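PDB 2AWA: beta sliding clamp from Streptococcus pneumoniae, which probably forms a ring-shaped dimer around DNA that tethers DNA polymerases and other proteins to it, making replication processive. Local coordinates for residues G300-E305 and F341-L346; L337-N342 and I384-T389. One frame throughout, in Å; residues are numbered along the deposited sequence.

Contact 1 of 2, residues G300-E305 and F341-L346; sequences GTVKLE and FNPTYL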
loop_
_atom_site.group_PDB
_atom_site.type_symbol
_atom_site.label_atom_id
_atom_site.label_comp_id
_atom_site.label_asym_id
_atom_site.label_seq_id
_atom_site.Cartn_x
_atom_site.Cartn_y
_atom_site.Cartn_z
ATOM N N GLY B 300 20.368 15.652 12.089
ATOM C CA GLY B 300 18.925 15.631 12.065
ATOM C C GLY B 300 18.229 16.077 13.329
ATOM O O GLY B 300 17.417 15.338 13.872
ATOM N N THR B 301 18.544 17.291 13.779
ATOM C CA THR B 301 17.884 17.878 14.932
ATOM C C THR B 301 17.079 19.142 14.682
ATOM O O THR B 301 17.355 19.908 13.804
ATOM C CB THR B 301 18.872 18.213 16.040
ATOM O OG1 THR B 301 19.876 19.078 15.521
ATOM C CG2 THR B 301 19.488 16.949 16.593
ATOM N N VAL B 302 16.076 19.331 15.512
ATOM C CA VAL B 302 15.280 20.544 15.581
ATOM C C VAL B 302 15.768 21.274 16.833
ATOM O O VAL B 302 16.184 20.650 17.799
ATOM C CB VAL B 302 13.744 20.209 15.673
ATOM C CG1 VAL B 302 13.380 19.594 17.031
ATOM C CG2 VAL B 302 12.887 21.429 15.424
ATOM N N LYS B 303 15.752 22.596 16.784
ATOM C CA LYS B 303 16.188 23.434 17.872
ATOM C C LYS B 303 14.977 24.202 18.333
ATOM O O LYS B 303 14.386 24.946 17.556
ATOM C CB LYS B 303 17.284 24.391 17.395
ATOM C CG LYS B 303 17.634 25.531 18.376
ATOM C CD LYS B 303 19.120 25.960 18.320
ATOM C CE LYS B 303 19.536 26.661 17.044
ATOM N NZ LYS B 303 18.848 27.962 16.820
ATOM N N LEU B 304 14.578 23.981 19.583
ATOM C CA LEU B 304 13.551 24.792 20.207
ATOM C C LEU B 304 14.241 25.948 20.868
ATOM O O LEU B 304 15.210 25.749 21.609
ATOM C CB LEU B 304 12.761 24.025 21.268
ATOM C CG LEU B 304 11.503 23.302 20.830
ATOM C CD1 LEU B 304 10.715 22.874 22.050
ATOM C CD2 LEU B 304 10.662 24.198 19.946
ATOM N N GLU B 305 13.751 27.150 20.583
ATOM C CA GLU B 305 14.193 28.346 21.269
ATOM C C GLU B 305 13.030 28.903 22.090
ATOM O O GLU B 305 11.943 29.100 21.584
ATOM C CB GLU B 305 14.694 29.370 20.250
ATOM C CG GLU B 305 15.519 30.503 20.842
ATOM C CD GLU B 305 15.468 31.754 19.977
ATOM O OE1 GLU B 305 15.532 31.619 18.733
ATOM O OE2 GLU B 305 15.350 32.870 20.536
ATOM N N PHE B 341 16.993 18.477 19.816
ATOM C CA PHE B 341 16.670 17.070 19.988
ATOM C C PHE B 341 16.305 16.501 18.642
ATOM O O PHE B 341 16.194 17.239 17.633
ATOM C CB PHE B 341 15.496 16.872 20.978
ATOM C CG PHE B 341 14.311 17.781 20.738
ATOM C CD1 PHE B 341 13.323 17.433 19.839
ATOM C CD2 PHE B 341 14.182 18.976 21.428
ATOM C CE1 PHE B 341 12.240 18.274 19.611
ATOM C CE2 PHE B 341 13.117 19.808 21.207
ATOM C CZ PHE B 341 12.137 19.461 20.281
ATOM N N ASN B 342 16.155 15.188 18.619
ATOM C CA ASN B 342 15.662 14.475 17.454
ATOM C C ASN B 342 14.141 14.613 17.397
ATOM O O ASN B 342 13.445 14.217 18.326
ATOM C CB ASN B 342 16.079 13.009 17.559
ATOM C CG ASN B 342 15.667 12.172 16.359
ATOM O OD1 ASN B 342 14.836 12.571 15.551
ATOM N ND2 ASN B 342 16.227 10.973 16.276
ATOM N N PRO B 343 13.623 15.214 16.319
ATOM C CA PRO B 343 12.192 15.456 16.286
ATOM C C PRO B 343 11.355 14.174 16.166
ATOM O O PRO B 343 10.173 14.187 16.532
ATOM C CB PRO B 343 12.019 16.340 15.053
ATOM C CG PRO B 343 13.159 15.980 14.158
ATOM C CD PRO B 343 14.299 15.707 15.101
ATOM N N THR B 344 11.949 13.079 15.699
ATOM C CA THR B 344 11.207 11.835 15.541
ATOM C C THR B 344 10.785 11.342 16.920
ATOM O O THR B 344 9.660 10.887 17.083
ATOM C CB THR B 344 12.014 10.760 14.795
ATOM O OG1 THR B 344 12.313 11.205 13.464
ATOM C CG2 THR B 344 11.262 9.473 14.699
ATOM N N TYR B 345 11.664 11.486 17.912
ATOM C CA TYR B 345 11.357 11.063 19.276
ATOM C C TYR B 345 10.187 11.830 19.875
ATOM O O TYR B 345 9.348 11.250 20.567
ATOM C CB TYR B 345 12.565 11.256 20.208
ATOM C CG TYR B 345 13.795 10.425 19.906
ATOM C CD1 TYR B 345 13.703 9.187 19.262
ATOM C CD2 TYR B 345 15.063 10.867 20.300
ATOM C CE1 TYR B 345 14.835 8.448 18.976
ATOM C CE2 TYR B 345 16.201 10.125 20.033
ATOM C CZ TYR B 345 16.082 8.909 19.360
ATOM O OH TYR B 345 17.200 8.138 19.104
ATOM N N LEU B 346 10.179 13.142 19.675
ATOM C CA LEU B 346 9.093 13.982 20.148
ATOM C C LEU B 346 7.786 13.547 19.476
ATOM O O LEU B 346 6.779 13.362 20.143
ATOM C CB LEU B 346 9.374 15.476 19.841
ATOM C CG LEU B 346 8.311 16.474 20.339
ATOM C CD1 LEU B 346 7.835 16.129 21.745
ATOM C CD2 LEU B 346 8.828 17.893 20.298
#

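Contact 2 of 2, residues L337-N342 and I384-T389; sequences LTISFN and ITPVRT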
loop_
_atom_site.group_PDB
_atom_site.type_symbol
_atom_site.label_atom_id
_atom_site.label_comp_id
_atom_site.label_asym_id
_atom_site.label_seq_id
_atom_site.Cartn_x
_atom_site.Cartn_y
_atom_site.Cartn_z
ATOM N N LEU B 337 15.302 29.051 27.419
ATOM C CA LEU B 337 16.016 27.816 27.136
ATOM C C LEU B 337 16.176 27.654 25.655
ATOM O O LEU B 337 15.238 27.898 24.892
ATOM C CB LEU B 337 15.246 26.614 27.668
ATOM C CG LEU B 337 15.700 25.212 27.229
ATOM C CD1 LEU B 337 17.125 24.900 27.682
ATOM C CD2 LEU B 337 14.725 24.155 27.768
ATOM N N THR B 338 17.360 27.216 25.253
ATOM C CA THR B 338 17.540 26.728 23.909
ATOM C C THR B 338 17.984 25.276 23.927
ATOM O O THR B 338 18.979 24.925 24.559
ATOM C CB THR B 338 18.473 27.642 23.133
ATOM O OG1 THR B 338 17.785 28.881 22.895
ATOM C CG2 THR B 338 18.836 27.032 21.811
ATOM N N ILE B 339 17.248 24.431 23.218
ATOM C CA ILE B 339 17.484 22.991 23.291
ATOM C C ILE B 339 17.233 22.322 21.936
ATOM O O ILE B 339 16.313 22.700 21.224
ATOM C CB ILE B 339 16.630 22.368 24.420
ATOM C CG1 ILE B 339 17.003 20.923 24.652
ATOM C CG2 ILE B 339 15.135 22.501 24.123
ATOM C CD1 ILE B 339 16.416 20.367 25.916
ATOM N N SER B 340 18.089 21.361 21.581
ATOM C CA SER B 340 17.993 20.611 20.330
ATOM C C SER B 340 17.817 19.130 20.622
ATOM O O SER B 340 18.409 18.600 21.548
ATOM C CB SER B 340 19.241 20.797 19.476
ATOM O OG SER B 340 19.321 22.122 18.994
ATOM N N PHE B 341 16.993 18.477 19.816
ATOM C CA PHE B 341 16.670 17.070 19.988
ATOM C C PHE B 341 16.305 16.501 18.642
ATOM O O PHE B 341 16.194 17.239 17.633
ATOM C CB PHE B 341 15.496 16.872 20.978
ATOM C CG PHE B 341 14.311 17.781 20.738
ATOM C CD1 PHE B 341 13.323 17.433 19.839
ATOM C CD2 PHE B 341 14.182 18.976 21.428
ATOM C CE1 PHE B 341 12.240 18.274 19.611
ATOM C CE2 PHE B 341 13.117 19.808 21.207
ATOM C CZ PHE B 341 12.137 19.461 20.281
ATOM N N ASN B 342 16.155 15.188 18.619
ATOM C CA ASN B 342 15.662 14.475 17.454
ATOM C C ASN B 342 14.141 14.613 17.397
ATOM O O ASN B 342 13.445 14.217 18.326
ATOM C CB ASN B 342 16.079 13.009 17.559
ATOM C CG ASN B 342 15.667 12.172 16.359
ATOM O OD1 ASN B 342 14.836 12.571 15.551
ATOM N ND2 ASN B 342 16.227 10.973 16.276
ATOM N N ILE B 384 13.150 12.176 26.958
ATOM C CA ILE B 384 13.882 12.345 25.728
ATOM C C ILE B 384 15.195 13.036 26.027
ATOM O O ILE B 384 15.229 14.100 26.649
ATOM C CB ILE B 384 13.108 13.199 24.717
ATOM C CG1 ILE B 384 11.869 12.445 24.250
ATOM C CG2 ILE B 384 13.981 13.501 23.526
ATOM C CD1 ILE B 384 10.953 13.266 23.389
ATOM N N THR B 385 16.275 12.426 25.567
ATOM C CA THR B 385 17.603 12.953 25.794
ATOM C C THR B 385 17.874 13.908 24.674
ATOM O O THR B 385 17.689 13.553 23.531
ATOM C CB THR B 385 18.661 11.852 25.794
ATOM O OG1 THR B 385 18.319 10.860 26.781
ATOM C CG2 THR B 385 20.013 12.437 26.119
ATOM N N PRO B 386 18.261 15.144 25.001
ATOM C CA PRO B 386 18.604 16.097 23.968
ATOM C C PRO B 386 20.005 15.863 23.427
ATOM O O PRO B 386 20.745 15.019 23.929
ATOM C CB PRO B 386 18.539 17.434 24.700
ATOM C CG PRO B 386 18.920 17.121 26.057
ATOM C CD PRO B 386 18.393 15.737 26.339
ATOM N N VAL B 387 20.337 16.647 22.416
ATOM C CA VAL B 387 21.594 16.582 21.725
ATOM C C VAL B 387 22.418 17.839 22.006
ATOM O O VAL B 387 21.941 18.961 21.786
ATOM C CB VAL B 387 21.341 16.506 20.213
ATOM C CG1 VAL B 387 22.618 16.790 19.417
ATOM C CG2 VAL B 387 20.773 15.153 19.877
ATOM N N ARG B 388 23.656 17.638 22.452
ATOM C CA ARG B 388 24.577 18.743 22.710
ATOM C C ARG B 388 24.956 19.425 21.399
ATOM O O ARG B 388 25.173 18.753 20.402
ATOM C CB ARG B 388 25.823 18.234 23.454
ATOM C CG ARG B 388 26.765 19.344 23.932
ATOM C CD ARG B 388 27.850 18.835 24.901
ATOM N N THR B 389 25.016 20.756 21.401
ATOM C CA THR B 389 25.395 21.535 20.203
ATOM C C THR B 389 26.276 22.740 20.562
ATOM O O THR B 389 27.509 22.640 20.595
ATOM C CB THR B 389 24.144 22.051 19.417
ATOM O OG1 THR B 389 23.194 22.634 20.329
ATOM C CG2 THR B 389 23.473 20.916 18.609
HETATM O O HOH W 1 20.525 24.392 20.634
HETATM O O HOH W 2 20.525 20.767 23.313
HETATM O O HOH W 3 17.470 13.598 20.691
#

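Contact 1 of 2, residues G300-E305 and F341-L346
The phenyl ring of F341 has the CG1 methyl of V302 over one face and L304 at its rim, where CD1 of L304 sits in the ring plane, 4.0 Å from CE2 of F341. F369 joins outside the two segments with an edge-to-face stack. The setting is an antiparallel beta pairing that runs straight into a helix, in the C-terminal domain of the processivity ring: strand 302-307 lies beside strand 337-341, and helix 343-351 starts two residues after F341. V302 and F341 form a hydrogen-bonded pair, so each residue both gives and takes. V302 N reaches F341 O at 3.0 Å, and F341 N reaches V302 O at 3.1 Å. Their side chains therefore rise from the same face of the sheet, side by side. F341 places CG between its own backbone N and carbonyl carbon (chi1 47°), and this brings the ring back beside V302, with its CE2/CZ edge toward L304, in the buried core. The exact spacing of V302 CG1 and the ring is doubtful, but P343 extends the apolar patch, its CB lying 4.0 Å from V302 CG1. At the other end of that proline ring, CD packs 3.4 Å from G300 O, just ahead of the strand. M287 and A290 of helix 280-294 also meet V302, so the residue joins sheet to helix. That same helix reaches the new one through a hydrogen bond from R291 to the hydroxyl of T344. N342 is the N-cap: with CG anti to its backbone N (chi1 -178°), OD1 takes T344 N at 2.9 Å, the donor standing above the carbonyl plane, while ND2 lies over the Y345 ring, offset toward its rim.

Contact 2 of 2, residues L337-N342 and I384-T389
P386 and V387 make the compact part of this contact, pressed against I339 and S340, whereas the flanks are filled in by water. V387 N binds S340 O at 2.9 Å in a straight N-H···O line, although the donor is tilted 28° from the carbonyl plane. The same oxygen touches the proline ring, with P386 CB 3.4 Å from S340 O. I339 crosses that ring: its CG1, anti to the backbone N (chi1 -172°), comes within 3.8 Å of P386 CB, and CD1 reaches on to the same carbon. Deeper in, I384 CG2 comes no nearer to F341 CB than 4.5 Å, a looser touch beside F369 and helix 343-351. This is a C-terminal tail without regular secondary structure that passes across the edge strand 337-341 of a four-stranded sheet, held by one direct backbone bond, apolar contacts and water bridges. One water accepts from S340 N and donates to V387 O; another accepts from N342 N and donates to T385 O. Toward the exposed terminus a third joins S340 OG to T389 OG1, hydroxyls that lie 4.1 Å apart; T389 also touches a crystal neighbour, so its placement may owe something to the lattice. T385 OG1 hydrogen-bonds to H195 O, linking the tail to the central domain. In relatives, C-terminal residues border the pocket that receives partner-protein peptides, and this tail probably lies near the equivalent site. Chemically, the N-H groups of S340 and N342 and the carbonyl of S340 all find partners, two through water, without the tail completing a regular strand.

Overall arrangement
From the N terminus, the chain meets residues 300-305 first, then runs through strands 310-317, 321-327 and 331-334 before strand 337-341 returns beside its starting point; contact 1 closes that helix-free loop. Contact 2 opens where it ends, on residues 337-342, and closes a second loop through helix 343-351 and strands 357-362, 369-373 and 379-384. The loops are consecutive, overlapping at the returning strand, with F341 and N342 shared. A probable backbone bond from L304 N to I339 O, 2.7 Å long, adds a direct link. Together they set strand 337-341 between strand 302-307 and the C-terminal tail, tying the four-stranded sheet's edge to the segment leaving strand 379-384, mid-sheet in the nine-stranded one.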